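Local structure of glycerophosphoryl diester phosphodiesterase (Agrobacterium tumefaciens str. C58, 3KS6) at residues H39-A45 with I64-L69; H49-T53 with K107-D111. The protein belongs to the glycerophosphoryl diester phosphodiesterase family, has a TIM-barrel fold and carries a magnesium ion in its metal site. All blocks are in the same frame, centred on the assembly; numbering follows the deposited sequence.

Contact 1: H39-A45 with I64-L69; sequences HPTADGA and IVDMTL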
loop_
_atom_site.group_PDB
_atom_site.type_symbol
_atom_site.label_atom_id
_atom_site.label_comp_id
_atom_site.label_asym_id
_atom_site.label_seq_id
_atom_site.Cartn_x
_atom_site.Cartn_y
_atom_site.Cartn_z
ATOM N N HIS A 39 -4.867 2.657 -10.685
ATOM C CA HIS A 39 -4.839 3.666 -11.761
ATOM C C HIS A 39 -6.102 3.602 -12.618
ATOM O O HIS A 39 -6.682 2.522 -12.802
ATOM C CB HIS A 39 -3.624 3.436 -12.666
ATOM C CG HIS A 39 -2.316 3.591 -11.960
ATOM N ND1 HIS A 39 -1.673 4.804 -11.838
ATOM C CD2 HIS A 39 -1.573 2.693 -11.278
ATOM C CE1 HIS A 39 -0.568 4.630 -11.135
ATOM N NE2 HIS A 39 -0.488 3.361 -10.782
ATOM N N PRO A 40 -6.558 4.750 -13.129
ATOM C CA PRO A 40 -7.694 4.733 -14.034
ATOM C C PRO A 40 -7.284 4.390 -15.447
ATOM O O PRO A 40 -6.159 4.694 -15.825
ATOM C CB PRO A 40 -8.185 6.173 -13.972
ATOM C CG PRO A 40 -6.943 6.972 -13.720
ATOM C CD PRO A 40 -6.066 6.112 -12.891
ATOM N N THR A 41 -8.179 3.757 -16.215
ATOM C CA THR A 41 -7.993 3.574 -17.654
ATOM C C THR A 41 -8.681 4.715 -18.406
ATOM O O THR A 41 -9.347 5.565 -17.797
ATOM C CB THR A 41 -8.573 2.262 -18.148
ATOM O OG1 THR A 41 -10.004 2.316 -18.010
ATOM C CG2 THR A 41 -7.954 1.074 -17.357
ATOM N N ALA A 42 -8.488 4.779 -19.724
ATOM C CA ALA A 42 -9.105 5.847 -20.521
ATOM C C ALA A 42 -10.633 5.738 -20.558
ATOM O O ALA A 42 -11.321 6.760 -20.601
ATOM C CB ALA A 42 -8.523 5.887 -21.973
ATOM N N ASP A 43 -11.141 4.512 -20.459
ATOM C CA ASP A 43 -12.568 4.219 -20.559
ATOM C C ASP A 43 -13.258 4.024 -19.206
ATOM O O ASP A 43 -14.306 3.393 -19.130
ATOM C CB ASP A 43 -12.842 3.028 -21.521
ATOM C CG ASP A 43 -12.187 1.715 -21.083
ATOM O OD1 ASP A 43 -11.211 1.743 -20.300
ATOM O OD2 ASP A 43 -12.649 0.638 -21.543
ATOM N N GLY A 44 -12.643 4.531 -18.144
ATOM C CA GLY A 44 -13.301 4.639 -16.849
ATOM C C GLY A 44 -13.264 3.442 -15.934
ATOM O O GLY A 44 -14.097 3.338 -15.043
ATOM N N ALA A 45 -12.283 2.576 -16.125
ATOM C CA ALA A 45 -12.111 1.401 -15.285
ATOM C C ALA A 45 -10.983 1.695 -14.299
ATOM O O ALA A 45 -10.304 2.722 -14.416
ATOM C CB ALA A 45 -11.780 0.192 -16.128
ATOM N N ILE A 64 -1.373 3.805 -18.415
ATOM C CA ILE A 64 -2.652 3.129 -18.224
ATOM C C ILE A 64 -3.842 4.070 -18.532
ATOM O O ILE A 64 -4.804 3.654 -19.204
ATOM C CB ILE A 64 -2.751 2.561 -16.777
ATOM C CG1 ILE A 64 -1.711 1.425 -16.578
ATOM C CG2 ILE A 64 -4.196 2.120 -16.436
ATOM C CD1 ILE A 64 -1.501 0.953 -15.063
ATOM N N VAL A 65 -3.750 5.329 -18.079
ATOM C CA VAL A 65 -4.854 6.280 -18.243
ATOM C C VAL A 65 -5.138 6.612 -19.721
ATOM O O VAL A 65 -6.222 7.102 -20.009
ATOM C CB VAL A 65 -4.610 7.567 -17.446
ATOM C CG1 VAL A 65 -3.495 8.386 -18.059
ATOM C CG2 VAL A 65 -5.933 8.374 -17.250
ATOM N N ASP A 66 -4.177 6.356 -20.621
ATOM C CA ASP A 66 -4.338 6.584 -22.064
ATOM C C ASP A 66 -4.877 5.339 -22.781
ATOM O O ASP A 66 -5.103 5.360 -23.991
ATOM C CB ASP A 66 -2.996 6.952 -22.694
ATOM C CG ASP A 66 -2.465 8.289 -22.242
ATOM O OD1 ASP A 66 -3.248 9.133 -21.792
ATOM O OD2 ASP A 66 -1.233 8.487 -22.361
HETATM N N MSE A 67 -5.104 4.250 -22.052
HETATM C CA MSE A 67 -5.456 2.972 -22.655
HETATM C C MSE A 67 -6.819 2.511 -22.192
HETATM O O MSE A 67 -7.206 2.803 -21.074
HETATM C CB MSE A 67 -4.442 1.893 -22.198
HETATM C CG MSE A 67 -3.032 2.123 -22.664
HETATM SE SE MSE A 67 -1.838 0.768 -21.822
HETATM C CE MSE A 67 -0.405 1.391 -22.408
ATOM N N THR A 68 -7.515 1.721 -23.018
ATOM C CA THR A 68 -8.743 1.093 -22.595
ATOM C C THR A 68 -8.405 -0.084 -21.696
ATOM O O THR A 68 -7.291 -0.616 -21.749
ATOM C CB THR A 68 -9.548 0.534 -23.790
ATOM O OG1 THR A 68 -8.765 -0.456 -24.463
ATOM C CG2 THR A 68 -9.931 1.661 -24.739
ATOM N N LEU A 69 -9.372 -0.510 -20.900
ATOM C CA LEU A 69 -9.203 -1.709 -20.103
ATOM C C LEU A 69 -8.868 -2.905 -20.979
ATOM O O LEU A 69 -8.027 -3.701 -20.604
ATOM C CB LEU A 69 -10.461 -2.021 -19.278
ATOM C CG LEU A 69 -10.398 -3.265 -18.393
ATOM C CD1 LEU A 69 -9.215 -3.147 -17.375
ATOM C CD2 LEU A 69 -11.751 -3.492 -17.683
#
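The imidazole ring of H39 meets the second segment obliquely, through CD1 of I64, which rests 4.2 Å from CG of H39; the two side chains cross at about a right angle. The ring's ND1 is hydrogen-bonded to the hydroxyl of Y115 and NE2 to the backbone oxygen of H50, which together help fix its rotation. The other flat group is the D43 carboxylate, and its OD1 is gripped twice. The backbone N of L69 comes in on the syn side, 3.0 Å from D43 OD1 and 30° out of the carboxylate plane. From the opposite face T41 OG1 donates at 2.7 Å to D43 OD1, nearly in line with the C-O bond. With chi1 61°, D43 has CG wedged between its backbone N and carbonyl carbon, a rotation that folds the carboxylate back over the turn. T41 is well chosen, because OG1 both donates a hydrogen bond to D43 and accepts one from A45 N, while CG2 packs 4.0 Å from I64 CG2.

The backbones bind too. A42 N reaches M67 O at 2.7 Å in an almost straight hydrogen bond, although the donor lies above the carbonyl plane. At one end P40 CG and V65 CG2 touch at 3.9 Å with side chains pointing the same way, and at the other A45 CB meets L69 CD2 at 4.0 Å; a compact proline ring and a methyl group suit the branched side chains they meet.

The arrangement is a beta hairpin tip, a type I turn from T41 to G44 with a G1 bulge, where glycine readily takes the positive phi (86°). This tip is joined to a helix start: T68, the N-cap of helix 69-74, accepts a hydrogen bond from K71 N with its OG1, while D43 from the hairpin serves the N-H of L69.

Contact 2: H49-T53 with K107-D111; sequences HHDPT and KPGVD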
loop_
_atom_site.group_PDB
_atom_site.type_symbol
_atom_site.label_atom_id
_atom_site.label_comp_id
_atom_site.label_asym_id
_atom_site.label_seq_id
_atom_site.Cartn_x
_atom_site.Cartn_y
_atom_site.Cartn_z
ATOM N N HIS A 49 -2.192 -1.847 -10.317
ATOM C CA HIS A 49 -0.844 -1.796 -10.906
ATOM C C HIS A 49 -0.048 -0.765 -10.156
ATOM O O HIS A 49 -0.597 0.268 -9.756
ATOM C CB HIS A 49 -0.938 -1.409 -12.382
ATOM C CG HIS A 49 0.225 -1.873 -13.206
ATOM N ND1 HIS A 49 0.279 -3.139 -13.738
ATOM C CD2 HIS A 49 1.364 -1.250 -13.607
ATOM C CE1 HIS A 49 1.398 -3.290 -14.427
ATOM N NE2 HIS A 49 2.078 -2.161 -14.368
ATOM N N HIS A 50 1.255 -0.994 -9.988
ATOM C CA HIS A 50 2.065 -0.022 -9.267
ATOM C C HIS A 50 2.372 1.236 -10.092
ATOM O O HIS A 50 1.896 2.318 -9.748
ATOM C CB HIS A 50 3.371 -0.664 -8.778
ATOM C CG HIS A 50 4.283 0.324 -8.143
ATOM N ND1 HIS A 50 5.528 0.628 -8.659
ATOM C CD2 HIS A 50 4.095 1.138 -7.083
ATOM C CE1 HIS A 50 6.064 1.586 -7.925
ATOM N NE2 HIS A 50 5.219 1.906 -6.959
ATOM N N ASP A 51 3.142 1.105 -11.183
ATOM C CA ASP A 51 3.504 2.285 -11.979
ATOM C C ASP A 51 2.298 2.787 -12.794
ATOM O O ASP A 51 1.378 2.018 -13.096
ATOM C CB ASP A 51 4.636 1.982 -12.965
ATOM C CG ASP A 51 5.990 1.825 -12.310
ATOM O OD1 ASP A 51 6.222 2.320 -11.190
ATOM O OD2 ASP A 51 6.828 1.193 -12.973
ATOM N N PRO A 52 2.300 4.073 -13.170
ATOM C CA PRO A 52 1.231 4.589 -14.006
ATOM C C PRO A 52 1.371 4.103 -15.444
ATOM O O PRO A 52 0.511 4.410 -16.276
ATOM C CB PRO A 52 1.403 6.107 -13.898
ATOM C CG PRO A 52 2.846 6.305 -13.597
ATOM C CD PRO A 52 3.266 5.125 -12.786
ATOM N N THR A 53 2.458 3.390 -15.732
ATOM C CA THR A 53 2.710 2.801 -17.042
ATOM C C THR A 53 2.926 1.308 -16.893
ATOM O O THR A 53 3.275 0.793 -15.822
ATOM C CB THR A 53 3.939 3.404 -17.732
ATOM O OG1 THR A 53 5.090 3.145 -16.929
ATOM C CG2 THR A 53 3.779 4.933 -17.975
ATOM N N LYS A 107 -2.056 6.754 -6.268
ATOM C CA LYS A 107 -0.881 7.161 -7.033
ATOM C C LYS A 107 -1.247 8.249 -8.046
ATOM O O LYS A 107 -2.389 8.300 -8.531
ATOM C CB LYS A 107 -0.337 5.962 -7.837
ATOM C CG LYS A 107 0.297 4.829 -7.035
ATOM C CD LYS A 107 1.739 5.124 -6.640
ATOM C CE LYS A 107 2.808 4.453 -7.535
ATOM N NZ LYS A 107 2.932 4.932 -8.953
ATOM N N PRO A 108 -0.280 9.122 -8.384
ATOM C CA PRO A 108 -0.492 10.070 -9.473
ATOM C C PRO A 108 -0.161 9.446 -10.822
ATOM O O PRO A 108 0.275 8.297 -10.900
ATOM C CB PRO A 108 0.517 11.174 -9.149
ATOM C CG PRO A 108 1.711 10.371 -8.578
ATOM C CD PRO A 108 1.033 9.328 -7.733
ATOM N N GLY A 109 -0.401 10.203 -11.890
ATOM C CA GLY A 109 -0.017 9.785 -13.218
ATOM C C GLY A 109 1.438 10.049 -13.572
ATOM O O GLY A 109 2.261 10.447 -12.739
ATOM N N VAL A 110 1.763 9.819 -14.836
ATOM C CA VAL A 110 3.134 9.968 -15.323
ATOM C C VAL A 110 3.722 11.337 -14.992
ATOM O O VAL A 110 4.874 11.439 -14.571
ATOM C CB VAL A 110 3.214 9.689 -16.884
ATOM C CG1 VAL A 110 4.610 10.028 -17.418
ATOM C CG2 VAL A 110 2.860 8.202 -17.195
ATOM N N ASP A 111 2.920 12.387 -15.138
ATOM C CA ASP A 111 3.366 13.758 -14.844
ATOM C C ASP A 111 3.502 14.114 -13.355
ATOM O O ASP A 111 3.780 15.274 -13.016
ATOM C CB ASP A 111 2.437 14.747 -15.549
ATOM C CG ASP A 111 1.006 14.721 -15.019
ATOM O OD1 ASP A 111 0.679 13.975 -14.054
ATOM O OD2 ASP A 111 0.190 15.491 -15.564
HETATM O O HOH W 1 5.782 4.440 -10.134
#
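K107 reaches H50 with a flexible, strongly bent chain, and NZ donates to the backbone oxygen H50 O at 2.9 Å. The side chain is modelled in two conformers, and this bond belongs to the one described. Chi1 of -69° puts CG opposite the carbonyl carbon, and the bends at the next three torsions swing the amine back over the loop. NZ lies above the H50 carbonyl plane, 37° out of it. On the way, K107 CE passes obliquely by the H50 imidazole, 3.6 Å from NE2 of H50, while NZ stands over one face of that ring, 4.2 Å above its plane and offset toward the rim. The oxygen of a water also accepts from K107 NZ, at 3.1 Å.

After the lysine, P108 contributes little more than its backbone: P108 O lies 3.9 Å from P52 CB. G109 is nearest P52, whose ring lies against the backbone at G109 C. V110 N follows, 3.8 Å from P52 CB. The rigid, compact ring of the proline suits this stretch of backbone, to which it offers CB and CG together. V110 then adds a branched apolar side chain: CG2 touches P52 CG at 4.1 Å and presses unusually close, 3.5 Å, on T53 CG2, the two side chains crossing at about a right angle.

H50 O has a second donor, NE2 of H39 on strand 33-40. The contact thus joins two loops, one following strand 46-48 and one following strand 101-106 ahead of helix 118-128, against strand 33-40, where H50 and K107 both pack on the magnesium ligand D37.

Overall arrangement
From the N terminus the chain runs along barrel strand 33-40, enters the hairpin tip of contact 1, and returns through strand 46-48 into residues 49-53 of contact 2. It then comes back to contact 1 at residues 64-69, which closes a loop of 18 residues and opens helix 69-74. Only after strand 101-106 do residues 107-111 close the wider loop of contact 2, so the two loops cross instead of nesting. Their centres lie 11 Å apart and the contacts touch: the backbone of I64 pairs with that of P52. Together they tie the outer hairpin and the long loop beyond it to neighbouring parallel barrel strands near the magnesium site.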